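Adhesin (PDB 6VS7) probably mediates adhesion of the bacterium to host surfaces by binding sialylated glycans through its Siglec-like domains. Local coordinates at residues Asn251-Leu256 against Gly295-Lys300. Numbering follows the deposited sequence.
Sequences NTLLGL and GKYTFK
Tyr297 projects from its strand toward the helix, where Thr252, Leu253 and Leu256 gather about its ring and hydroxyl. The Leu256 methyl CD1 lies in the ring plane at its edge, with CD1 3.7 Å from Tyr297 CE2. Tyrosine suits this place because its ring gives the leucine methyls an apolar surface, while OH lies beside Thr252 CG2 and Leu256 CD1. Thr252 crosses the tyrosine at about a right angle and puts CG2 3.4 Å from Tyr297 OH; with CG2 anti to the backbone N (chi1 -62° for OG1), threonine can meet the tyrosine with its methyl while OG1 is satisfied by Ser248 O within the helix.

Leu253 divides its branches between two aromatic rings, as a forked apolar side chain can. Its CD2 meets Tyr297 CD2 at 3.7 Å, whereas its CG sits 3.5 Å from Phe299 CZ, with CD1 close by. Tyr297 and Phe299, two apart on the strand, both point toward 251-256.

Further out, Phe316 stacks on Phe299 and Phe320 meets Tyr297 edge-to-face, both from strand 314-321. Leu253 also touches Ile318 of that sheet and Phe260 of the other, so the helix meets both; the axes of 251-255 and 296-300 approach to 10.3 Å. Thr249 OG1 hydrogen-bonds to Thr298 O, but none joins 251-256 to 295-300, whose mutual fit depends on shape and apolar burial.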
loop_
_atom_site.group_PDB
_atom_site.type_symbol
_atom_site.label_atom_id
_atom_site.label_comp_id
_atom_site.label_asym_id
_atom_site.label_seq_id
_atom_site.Cartn_x
_atom_site.Cartn_y
_atom_site.Cartn_z
ATOM N N ASN A 251 6.698 -9.902 -32.394
ATOM C CA ASN A 251 7.581 -9.105 -33.236
ATOM C C ASN A 251 6.832 -8.459 -34.402
ATOM O O ASN A 251 7.211 -7.369 -34.846
ATOM C CB ASN A 251 8.748 -9.974 -33.714
ATOM C CG ASN A 251 9.698 -10.334 -32.571
ATOM O OD1 ASN A 251 9.914 -11.506 -32.260
ATOM N ND2 ASN A 251 10.255 -9.316 -31.927
ATOM N N THR A 252 5.767 -9.096 -34.899
ATOM C CA THR A 252 4.931 -8.459 -35.918
ATOM C C THR A 252 4.337 -7.144 -35.404
ATOM O O THR A 252 4.403 -6.112 -36.086
ATOM C CB THR A 252 3.817 -9.412 -36.350
ATOM O OG1 THR A 252 4.383 -10.595 -36.935
ATOM C CG2 THR A 252 2.914 -8.735 -37.357
ATOM N N LEU A 253 3.757 -7.168 -34.193
ATOM C CA LEU A 253 3.200 -5.953 -33.586
ATOM C C LEU A 253 4.261 -4.872 -33.431
ATOM O O LEU A 253 4.011 -3.703 -33.737
ATOM C CB LEU A 253 2.590 -6.271 -32.217
ATOM C CG LEU A 253 1.090 -6.207 -31.877
ATOM C CD1 LEU A 253 0.891 -5.633 -30.457
ATOM C CD2 LEU A 253 0.226 -5.472 -32.888
ATOM N N LEU A 254 5.448 -5.238 -32.931
ATOM C CA LEU A 254 6.518 -4.255 -32.780
ATOM C C LEU A 254 6.869 -3.620 -34.115
ATOM O O LEU A 254 7.162 -2.420 -34.187
ATOM C CB LEU A 254 7.756 -4.906 -32.168
ATOM C CG LEU A 254 7.706 -5.369 -30.715
ATOM C CD1 LEU A 254 9.004 -6.038 -30.355
ATOM C CD2 LEU A 254 7.439 -4.194 -29.777
ATOM N N GLY A 255 6.848 -4.412 -35.186
ATOM C CA GLY A 255 7.147 -3.899 -36.504
ATOM C C GLY A 255 6.100 -2.952 -37.033
ATOM O O GLY A 255 6.418 -2.106 -37.878
ATOM N N LEU A 256 4.855 -3.075 -36.560
ATOM C CA LEU A 256 3.819 -2.104 -36.891
ATOM C C LEU A 256 3.971 -0.811 -36.106
ATOM O O LEU A 256 3.171 0.111 -36.295
ATOM C CB LEU A 256 2.425 -2.687 -36.630
ATOM C CG LEU A 256 1.945 -3.846 -37.488
ATOM C CD1 LEU A 256 0.575 -4.298 -37.001
ATOM C CD2 LEU A 256 1.873 -3.414 -38.924
ATOM N N GLY A 295 -8.432 -11.529 -39.373
ATOM C CA GLY A 295 -8.100 -10.217 -38.858
ATOM C C GLY A 295 -7.949 -10.178 -37.351
ATOM O O GLY A 295 -8.736 -9.529 -36.649
ATOM N N LYS A 296 -6.945 -10.896 -36.846
ATOM C CA LYS A 296 -6.618 -10.942 -35.426
ATOM C C LYS A 296 -5.127 -11.196 -35.293
ATOM O O LYS A 296 -4.510 -11.814 -36.164
ATOM C CB LYS A 296 -7.342 -12.065 -34.649
ATOM C CG LYS A 296 -8.821 -12.243 -34.916
ATOM C CD LYS A 296 -9.205 -13.731 -34.904
ATOM C CE LYS A 296 -10.727 -13.948 -34.778
ATOM N NZ LYS A 296 -11.542 -13.223 -35.802
ATOM N N TYR A 297 -4.556 -10.738 -34.186
ATOM C CA TYR A 297 -3.263 -11.224 -33.730
ATOM C C TYR A 297 -3.493 -11.941 -32.410
ATOM O O TYR A 297 -4.182 -11.417 -31.522
ATOM C CB TYR A 297 -2.251 -10.095 -33.546
ATOM C CG TYR A 297 -1.705 -9.479 -34.810
ATOM C CD1 TYR A 297 -1.414 -10.249 -35.932
ATOM C CD2 TYR A 297 -1.480 -8.110 -34.877
ATOM C CE1 TYR A 297 -0.901 -9.660 -37.095
ATOM C CE2 TYR A 297 -0.970 -7.518 -36.012
ATOM C CZ TYR A 297 -0.685 -8.292 -37.120
ATOM O OH TYR A 297 -0.183 -7.675 -38.246
ATOM N N THR A 298 -2.939 -13.143 -32.294
ATOM C CA THR A 298 -3.085 -13.979 -31.113
ATOM C C THR A 298 -1.734 -14.076 -30.416
ATOM O O THR A 298 -0.741 -14.458 -31.042
ATOM C CB THR A 298 -3.595 -15.376 -31.500
ATOM O OG1 THR A 298 -4.903 -15.275 -32.080
ATOM C CG2 THR A 298 -3.667 -16.265 -30.290
ATOM N N PHE A 299 -1.694 -13.725 -29.129
ATOM C CA PHE A 299 -0.452 -13.634 -28.377
ATOM C C PHE A 299 -0.432 -14.646 -27.243
ATOM O O PHE A 299 -1.464 -15.192 -26.859
ATOM C CB PHE A 299 -0.258 -12.227 -27.793
ATOM C CG PHE A 299 -0.336 -11.145 -28.808
ATOM C CD1 PHE A 299 -1.558 -10.565 -29.133
ATOM C CD2 PHE A 299 0.802 -10.720 -29.467
ATOM C CE1 PHE A 299 -1.642 -9.575 -30.082
ATOM C CE2 PHE A 299 0.729 -9.721 -30.421
ATOM C CZ PHE A 299 -0.503 -9.150 -30.735
ATOM N N LYS A 300 0.771 -14.881 -26.707
ATOM C CA LYS A 300 0.986 -15.698 -25.518
ATOM C C LYS A 300 1.940 -14.951 -24.599
ATOM O O LYS A 300 2.992 -14.483 -25.045
ATOM C CB LYS A 300 1.581 -17.071 -25.861
ATOM C CG LYS A 300 0.887 -17.821 -26.983
ATOM C CD LYS A 300 -0.282 -18.639 -26.466
ATOM C CE LYS A 300 -0.209 -20.083 -26.968
ATOM N NZ LYS A 300 -1.391 -20.894 -26.518
#